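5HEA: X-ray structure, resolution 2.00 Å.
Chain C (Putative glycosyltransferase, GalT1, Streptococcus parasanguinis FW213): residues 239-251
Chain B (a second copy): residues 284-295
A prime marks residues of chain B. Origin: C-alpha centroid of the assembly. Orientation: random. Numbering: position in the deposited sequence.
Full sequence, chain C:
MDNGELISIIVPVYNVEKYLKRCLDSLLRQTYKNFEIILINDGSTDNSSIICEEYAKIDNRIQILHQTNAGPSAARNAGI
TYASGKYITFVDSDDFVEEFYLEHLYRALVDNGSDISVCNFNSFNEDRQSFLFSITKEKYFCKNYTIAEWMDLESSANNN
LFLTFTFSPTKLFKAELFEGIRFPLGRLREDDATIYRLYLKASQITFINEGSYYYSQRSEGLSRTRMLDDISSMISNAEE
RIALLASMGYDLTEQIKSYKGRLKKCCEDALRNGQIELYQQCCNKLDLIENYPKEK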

ATOM      1  N   GLU C 239      26.433  -2.894  17.158  1.00 17.70           N
ATOM      2  CA  GLU C 239      26.737  -1.486  17.450  1.00 17.69           C
ATOM      3  C   GLU C 239      26.066  -1.007  18.738  1.00 20.90           C
ATOM      4  O   GLU C 239      26.692  -0.387  19.591  1.00 17.74           O
ATOM      5  CB  GLU C 239      26.326  -0.612  16.258  1.00 17.45           C
ATOM      6  CG  GLU C 239      27.290  -0.818  15.057  1.00 23.04           C
ATOM      7  CD  GLU C 239      26.757  -0.281  13.734  1.00 27.58           C
ATOM      8  OE1 GLU C 239      25.568   0.107  13.685  1.00 27.01           O
ATOM      9  OE2 GLU C 239      27.535  -0.244  12.736  1.00 25.71           O
ATOM     10  N   GLU C 240      24.786  -1.310  18.874  1.00 19.29           N
ATOM     11  CA  GLU C 240      24.058  -1.010  20.103  1.00 20.34           C
ATOM     12  C   GLU C 240      24.709  -1.655  21.343  1.00 21.07           C
ATOM     13  O   GLU C 240      24.857  -1.024  22.392  1.00 20.09           O
ATOM     14  CB  GLU C 240      22.619  -1.502  19.918  1.00 18.62           C
ATOM     15  CG  GLU C 240      21.691  -1.287  21.077  1.00 28.65           C
ATOM     16  CD  GLU C 240      20.284  -1.759  20.736  1.00 42.27           C
ATOM     17  OE1 GLU C 240      19.335  -0.979  20.950  1.00 43.52           O
ATOM     18  OE2 GLU C 240      20.134  -2.901  20.231  1.00 41.17           O
ATOM     19  N   ARG C 241      25.100  -2.917  21.223  1.00 20.05           N
ATOM     20  CA  ARG C 241      25.680  -3.633  22.358  1.00 20.19           C
ATOM     21  C   ARG C 241      27.042  -3.041  22.766  1.00 24.55           C
ATOM     22  O   ARG C 241      27.331  -2.874  23.956  1.00 23.74           O
ATOM     23  CB  ARG C 241      25.787  -5.140  22.053  1.00 25.71           C
ATOM     24  CG  ARG C 241      26.628  -5.924  23.052  1.00 24.42           C
ATOM     25  CD  ARG C 241      26.446  -7.425  22.902  1.00 28.65           C
ATOM     26  NE  ARG C 241      26.631  -7.899  21.529  1.00 25.42           N
ATOM     27  CZ  ARG C 241      25.654  -8.408  20.779  1.00 31.77           C
ATOM     28  NH1 ARG C 241      24.426  -8.507  21.267  1.00 26.59           N
ATOM     29  NH2 ARG C 241      25.901  -8.833  19.543  1.00 23.75           N
ATOM     30  N   ILE C 242      27.868  -2.705  21.782  1.00 20.83           N
ATOM     31  CA  ILE C 242      29.149  -2.057  22.075  1.00 17.06           C
ATOM     32  C   ILE C 242      28.916  -0.714  22.779  1.00 19.72           C
ATOM     33  O   ILE C 242      29.564  -0.407  23.781  1.00 20.41           O
ATOM     34  CB  ILE C 242      29.997  -1.867  20.791  1.00 25.10           C
ATOM     35  CG1 ILE C 242      30.547  -3.221  20.318  1.00 30.39           C
ATOM     36  CG2 ILE C 242      31.145  -0.861  21.019  1.00 17.94           C
ATOM     37  CD1 ILE C 242      31.090  -3.196  18.893  1.00 28.78           C
ATOM     38  N   ALA C 243      27.993   0.087  22.253  1.00 16.97           N
ATOM     39  CA  ALA C 243      27.717   1.400  22.845  1.00 17.89           C
ATOM     40  C   ALA C 243      27.248   1.274  24.291  1.00 25.25           C
ATOM     41  O   ALA C 243      27.642   2.047  25.175  1.00 24.13           O
ATOM     42  CB  ALA C 243      26.668   2.134  22.018  1.00 22.25           C
ATOM     43  N   LEU C 244      26.400   0.284  24.533  1.00 25.27           N
ATOM     44  CA  LEU C 244      25.860   0.058  25.863  1.00 20.85           C
ATOM     45  C   LEU C 244      26.944  -0.403  26.843  1.00 22.11           C
ATOM     46  O   LEU C 244      27.082   0.150  27.933  1.00 22.85           O
ATOM     47  CB  LEU C 244      24.730  -0.975  25.775  1.00 23.79           C
ATOM     48  CG  LEU C 244      23.725  -1.058  26.914  1.00 40.25           C
ATOM     49  CD1 LEU C 244      23.180   0.331  27.275  1.00 31.91           C
ATOM     50  CD2 LEU C 244      22.594  -2.007  26.508  1.00 42.67           C
ATOM     51  N   LEU C 245      27.706  -1.425  26.458  1.00 20.66           N
ATOM     52  CA  LEU C 245      28.797  -1.933  27.294  1.00 20.50           C
ATOM     53  C   LEU C 245      29.829  -0.864  27.599  1.00 27.91           C
ATOM     54  O   LEU C 245      30.345  -0.779  28.719  1.00 26.67           O
ATOM     55  CB  LEU C 245      29.496  -3.099  26.601  1.00 21.70           C
ATOM     56  CG  LEU C 245      29.044  -4.526  26.932  1.00 31.79           C
ATOM     57  CD1 LEU C 245      27.581  -4.593  27.274  1.00 42.08           C
ATOM     58  CD2 LEU C 245      29.359  -5.417  25.759  1.00 25.24           C
ATOM     59  N   ALA C 246      30.156  -0.069  26.588  1.00 22.74           N
ATOM     60  CA  ALA C 246      31.139   0.992  26.757  1.00 23.68           C
ATOM     61  C   ALA C 246      30.625   2.011  27.761  1.00 28.64           C
ATOM     62  O   ALA C 246      31.376   2.515  28.591  1.00 27.40           O
ATOM     63  CB  ALA C 246      31.430   1.658  25.430  1.00 24.05           C
ATOM     64  N   SER C 247      29.333   2.306  27.677  1.00 24.26           N
ATOM     65  CA  SER C 247      28.712   3.294  28.544  1.00 20.94           C
ATOM     66  C   SER C 247      28.637   2.806  29.990  1.00 28.35           C
ATOM     67  O   SER C 247      28.571   3.603  30.914  1.00 30.26           O
ATOM     68  CB  SER C 247      27.317   3.618  28.035  1.00 25.76           C
ATOM     69  OG  SER C 247      27.391   4.297  26.793  1.00 32.86           O
ATOM     70  N   MET C 248      28.662   1.487  30.173  1.00 29.35           N
ATOM     71  CA  MET C 248      28.572   0.883  31.495  1.00 32.28           C
ATOM     72  C   MET C 248      29.949   0.488  32.033  1.00 33.33           C
ATOM     73  O   MET C 248      30.067  -0.049  33.132  1.00 38.26           O
ATOM     74  CB  MET C 248      27.639  -0.335  31.433  1.00 32.92           C
ATOM     75  CG  MET C 248      26.222   0.034  31.031  1.00 27.71           C
ATOM     76  SD  MET C 248      25.198  -1.407  30.661  1.00 30.20           S
ATOM     77  CE  MET C 248      25.143  -2.228  32.244  1.00 35.39           C
ATOM     78  N   GLY C 249      30.990   0.744  31.249  1.00 30.43           N
ATOM     79  CA  GLY C 249      32.353   0.475  31.681  1.00 30.43           C
ATOM     80  C   GLY C 249      32.870  -0.940  31.455  1.00 36.54           C
ATOM     81  O   GLY C 249      33.903  -1.299  32.015  1.00 32.57           O
ATOM     82  N   TYR C 250      32.173  -1.751  30.654  1.00 27.53           N
ATOM     83  CA  TYR C 250      32.643  -3.114  30.389  1.00 27.70           C
ATOM     84  C   TYR C 250      33.722  -3.149  29.309  1.00 34.55           C
ATOM     85  O   TYR C 250      33.789  -2.265  28.457  1.00 31.09           O
ATOM     86  CB  TYR C 250      31.479  -4.034  30.003  1.00 29.59           C
ATOM     87  CG  TYR C 250      30.593  -4.386  31.175  1.00 26.37           C
ATOM     88  CD1 TYR C 250      30.981  -5.365  32.092  1.00 26.85           C
ATOM     89  CD2 TYR C 250      29.384  -3.726  31.387  1.00 21.79           C
ATOM     90  CE1 TYR C 250      30.184  -5.689  33.186  1.00 33.24           C
ATOM     91  CE2 TYR C 250      28.575  -4.043  32.484  1.00 27.90           C
ATOM     92  CZ  TYR C 250      28.983  -5.030  33.373  1.00 32.23           C
ATOM     93  OH  TYR C 250      28.195  -5.352  34.455  1.00 31.21           O
ATOM     94  N   ASP C 251      34.568  -4.172  29.348  1.00 29.19           N
ATOM     95  CA  ASP C 251      35.608  -4.322  28.342  1.00 35.79           C
ATOM     96  C   ASP C 251      35.020  -4.650  26.962  1.00 36.25           C
ATOM     97  O   ASP C 251      34.051  -5.406  26.853  1.00 31.43           O
ATOM     98  CB  ASP C 251      36.599  -5.405  28.752  1.00 40.20           C
ATOM     99  CG  ASP C 251      37.738  -5.531  27.772  1.00 46.40           C
ATOM    100  OD1 ASP C 251      38.578  -4.608  27.717  1.00 57.25           O
ATOM    101  OD2 ASP C 251      37.782  -6.540  27.042  1.00 45.27           O
TER
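Chain B, residues 284-295: NKLDLIENYPKE

Chain B lays the end of a helix and the loop after it along the end of a helix in chain C. Helix 284-291 runs in nearly the same direction as helix 239-247, at 29° between the axes and 9.8 Å at closest approach. The backbones converge toward their C-terminal ends: the CA atoms of Leu244 and Lys285′ lie 7.1 Å apart, those of Met248 and Pro293′ 4.8 Å.

Charge is paired at the start of the contact. Lys285′ NZ donates to Glu240 OE1 at 2.5 Å, a very short salt bridge, and is also bonded elsewhere in the structure. Between the helices the packing is apolar: Leu244 CD1 meets Ile289′ CG1 at 3.8 Å, and Leu244 CD2 meets Leu288′ CD2 at 3.9 Å. Ser247 CB lies 3.6 Å from Ile289′ CD1, while its OG is satisfied within its own helix, donating to Ala243 O at 2.8 Å.

Around the helix ends, backbone polarity needs partners. Gly249, at positive phi, closes a Schellman motif, with Tyr250 N bonded to Leu245 O (2.8 Å) and Gly249 N to Ala246 O (3.2 Å). Met248 O instead accepts from across the contact, taking Lys294′ N at 3.2 Å in a nearly straight bond. The Met248 side chain reaches chain B's helix end, its CE 3.0 Å from Tyr292′ O. Tyr292′ O receives a hydrogen bond from a water (2.6 Å), which in turn accepts from Tyr250 OH (2.6 Å). A second water donates to Tyr250 OH (2.7 Å) and accepts from Glu295′ N (3.2 Å), so the hydroxyl both gives and receives. Lys294′ CB lies over a face of the Tyr250 ring, 3.8 Å from its centroid, and Lys294′ CD comes 3.5 Å from Tyr250 CD1. The charged end turns to its own chain, Lys294′ NZ bridging to Glu295′ OE2 at 3.1 Å, although Glu295′ is poorly ordered.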

ATOM      1  N   ASN B 284      15.065   1.437  28.784  1.00 21.80           N
ATOM      2  CA  ASN B 284      15.815   0.274  29.249  1.00 19.44           C
ATOM      3  C   ASN B 284      17.313   0.521  29.210  1.00 28.58           C
ATOM      4  O   ASN B 284      18.014   0.253  30.188  1.00 27.30           O
ATOM      5  CB  ASN B 284      15.433  -0.971  28.434  1.00 25.81           C
ATOM      6  CG  ASN B 284      16.339  -2.163  28.712  1.00 29.59           C
ATOM      7  OD1 ASN B 284      16.909  -2.752  27.793  1.00 29.62           O
ATOM      8  ND2 ASN B 284      16.472  -2.522  29.978  1.00 25.26           N
ATOM      9  N   LYS B 285      17.801   1.043  28.082  1.00 22.58           N
ATOM     10  CA  LYS B 285      19.208   1.385  27.956  1.00 25.49           C
ATOM     11  C   LYS B 285      19.644   2.396  29.029  1.00 27.98           C
ATOM     12  O   LYS B 285      20.705   2.243  29.639  1.00 24.61           O
ATOM     13  CB  LYS B 285      19.530   1.858  26.521  1.00 20.75           C
ATOM     14  CG  LYS B 285      19.419   0.719  25.504  1.00 24.17           C
ATOM     15  CD  LYS B 285      19.953   1.093  24.124  1.00 33.81           C
ATOM     16  CE  LYS B 285      18.806   1.300  23.134  1.00 33.87           C
ATOM     17  NZ  LYS B 285      19.250   1.401  21.701  1.00 30.23           N
ATOM     18  N   LEU B 286      18.810   3.400  29.284  1.00 26.25           N
ATOM     19  CA  LEU B 286      19.122   4.414  30.301  1.00 23.39           C
ATOM     20  C   LEU B 286      19.128   3.799  31.706  1.00 26.98           C
ATOM     21  O   LEU B 286      19.974   4.126  32.545  1.00 28.16           O
ATOM     22  CB  LEU B 286      18.088   5.538  30.237  1.00 26.53           C
ATOM     23  CG  LEU B 286      18.466   7.007  30.024  1.00 39.68           C
ATOM     24  CD1 LEU B 286      17.312   7.889  30.512  1.00 34.92           C
ATOM     25  CD2 LEU B 286      19.793   7.407  30.677  1.00 39.26           C
ATOM     26  N   ASP B 287      18.161   2.922  31.960  1.00 27.70           N
ATOM     27  CA  ASP B 287      18.071   2.177  33.216  1.00 30.94           C
ATOM     28  C   ASP B 287      19.329   1.330  33.468  1.00 30.64           C
ATOM     29  O   ASP B 287      19.865   1.311  34.572  1.00 28.13           O
ATOM     30  CB  ASP B 287      16.824   1.286  33.180  1.00 35.60           C
ATOM     31  CG  ASP B 287      16.597   0.524  34.474  1.00 39.61           C
ATOM     32  OD1 ASP B 287      16.984   1.024  35.557  1.00 40.19           O
ATOM     33  OD2 ASP B 287      16.017  -0.582  34.404  1.00 34.74           O
ATOM     34  N   LEU B 288      19.803   0.643  32.436  1.00 31.70           N
ATOM     35  CA  LEU B 288      21.009  -0.177  32.542  1.00 30.46           C
ATOM     36  C   LEU B 288      22.230   0.686  32.850  1.00 29.44           C
ATOM     37  O   LEU B 288      23.028   0.358  33.721  1.00 30.44           O
ATOM     38  CB  LEU B 288      21.257  -0.929  31.233  1.00 25.02           C
ATOM     39  CG  LEU B 288      20.868  -2.401  31.079  1.00 38.77           C
ATOM     40  CD1 LEU B 288      19.855  -2.852  32.110  1.00 36.92           C
ATOM     41  CD2 LEU B 288      20.357  -2.631  29.661  1.00 32.62           C
ATOM     42  N   ILE B 289      22.380   1.777  32.107  1.00 28.24           N
ATOM     43  CA  ILE B 289      23.536   2.658  32.255  1.00 32.25           C
ATOM     44  C   ILE B 289      23.583   3.322  33.642  1.00 39.46           C
ATOM     45  O   ILE B 289      24.642   3.374  34.283  1.00 37.60           O
ATOM     46  CB  ILE B 289      23.566   3.728  31.142  1.00 30.36           C
ATOM     47  CG1 ILE B 289      23.879   3.076  29.795  1.00 28.18           C
ATOM     48  CG2 ILE B 289      24.596   4.799  31.457  1.00 38.59           C
ATOM     49  CD1 ILE B 289      23.737   4.003  28.615  1.00 32.52           C
ATOM     50  N   GLU B 290      22.435   3.798  34.111  1.00 35.31           N
ATOM     51  CA  GLU B 290      22.377   4.528  35.378  1.00 40.42           C
ATOM     52  C   GLU B 290      22.324   3.637  36.612  1.00 41.46           C
ATOM     53  O   GLU B 290      22.896   3.976  37.647  1.00 42.03           O
ATOM     54  CB  GLU B 290      21.191   5.494  35.396  1.00 38.81           C
ATOM     55  CG  GLU B 290      21.303   6.604  34.375  1.00 50.22           C
ATOM     56  CD  GLU B 290      20.183   7.623  34.497  1.00 63.16           C
ATOM     57  OE1 GLU B 290      19.116   7.279  35.061  1.00 61.94           O
ATOM     58  OE2 GLU B 290      20.375   8.769  34.035  1.00 66.82           O
ATOM     59  N   ASN B 291      21.649   2.499  36.507  1.00 34.52           N
ATOM     60  CA  ASN B 291      21.356   1.699  37.689  1.00 37.21           C
ATOM     61  C   ASN B 291      22.070   0.359  37.755  1.00 43.35           C
ATOM     62  O   ASN B 291      22.084  -0.288  38.799  1.00 45.62           O
ATOM     63  CB  ASN B 291      19.847   1.494  37.811  1.00 41.90           C
ATOM     64  CG  ASN B 291      19.100   2.806  37.899  1.00 47.95           C
ATOM     65  OD1 ASN B 291      19.464   3.675  38.688  1.00 46.68           O
ATOM     66  ND2 ASN B 291      18.073   2.970  37.071  1.00 46.88           N
ATOM     67  N   TYR B 292      22.659  -0.062  36.643  1.00 39.67           N
ATOM     68  CA  TYR B 292      23.400  -1.319  36.632  1.00 35.93           C
ATOM     69  C   TYR B 292      24.793  -1.179  36.029  1.00 35.85           C
ATOM     70  O   TYR B 292      25.190  -2.004  35.213  1.00 36.31           O
ATOM     71  CB  TYR B 292      22.613  -2.400  35.871  1.00 32.32           C
ATOM     72  CG  TYR B 292      21.222  -2.663  36.424  1.00 30.56           C
ATOM     73  CD1 TYR B 292      20.150  -1.840  36.089  1.00 35.44           C
ATOM     74  CD2 TYR B 292      20.980  -3.740  37.274  1.00 34.53           C
ATOM     75  CE1 TYR B 292      18.876  -2.077  36.594  1.00 33.59           C
ATOM     76  CE2 TYR B 292      19.706  -3.987  37.783  1.00 35.35           C
ATOM     77  CZ  TYR B 292      18.663  -3.147  37.437  1.00 37.45           C
ATOM     78  OH  TYR B 292      17.397  -3.378  37.921  1.00 40.81           O
ATOM     79  N   PRO B 293      25.560  -0.150  36.437  1.00 40.50           N
ATOM     80  CA  PRO B 293      26.899  -0.117  35.842  1.00 41.19           C
ATOM     81  C   PRO B 293      27.767  -1.246  36.412  1.00 41.23           C
ATOM     82  O   PRO B 293      27.397  -1.867  37.418  1.00 38.76           O
ATOM     83  CB  PRO B 293      27.432   1.250  36.274  1.00 49.66           C
ATOM     84  CG  PRO B 293      26.777   1.493  37.588  1.00 47.02           C
ATOM     85  CD  PRO B 293      25.409   0.858  37.505  1.00 46.51           C
ATOM     86  N   LYS B 294      28.890  -1.521  35.751  1.00 40.84           N
ATOM     87  CA  LYS B 294      29.800  -2.576  36.171  1.00 43.48           C
ATOM     88  C   LYS B 294      30.224  -2.307  37.607  1.00 47.54           C
ATOM     89  O   LYS B 294      30.571  -1.174  37.946  1.00 43.77           O
ATOM     90  CB  LYS B 294      31.016  -2.621  35.243  1.00 36.67           C
ATOM     91  CG  LYS B 294      32.017  -3.716  35.562  1.00 38.83           C
ATOM     92  CD  LYS B 294      33.044  -3.884  34.439  1.00 41.66           C
ATOM     93  CE  LYS B 294      34.482  -3.815  34.953  1.00 50.21           C
ATOM     94  NZ  LYS B 294      34.760  -4.808  36.036  1.00 54.53           N
ATOM     95  N   GLU B 295      30.179  -3.346  38.439  1.00 55.11           N
ATOM     96  CA  GLU B 295      30.319  -3.209  39.894  1.00 75.19           C
ATOM     97  C   GLU B 295      29.217  -2.319  40.470  1.00 85.46           C
ATOM     98  O   GLU B 295      28.422  -2.755  41.305  1.00 90.65           O
ATOM     99  CB  GLU B 295      31.701  -2.669  40.297  1.00 78.48           C
ATOM    100  CG  GLU B 295      32.868  -3.307  39.566  1.00 82.21           C
ATOM    101  CD  GLU B 295      32.879  -4.821  39.675  1.00 91.36           C
ATOM    102  OE1 GLU B 295      32.388  -5.357  40.693  1.00 96.34           O
ATOM    103  OE2 GLU B 295      33.379  -5.480  38.737  1.00 94.26           O
TER
HETATM  104  O   HOH W   1      25.693  -4.544  34.725  1.00 31.04           O
HETATM  105  O   HOH W   2      29.061  -5.942  36.891  1.00 36.69           O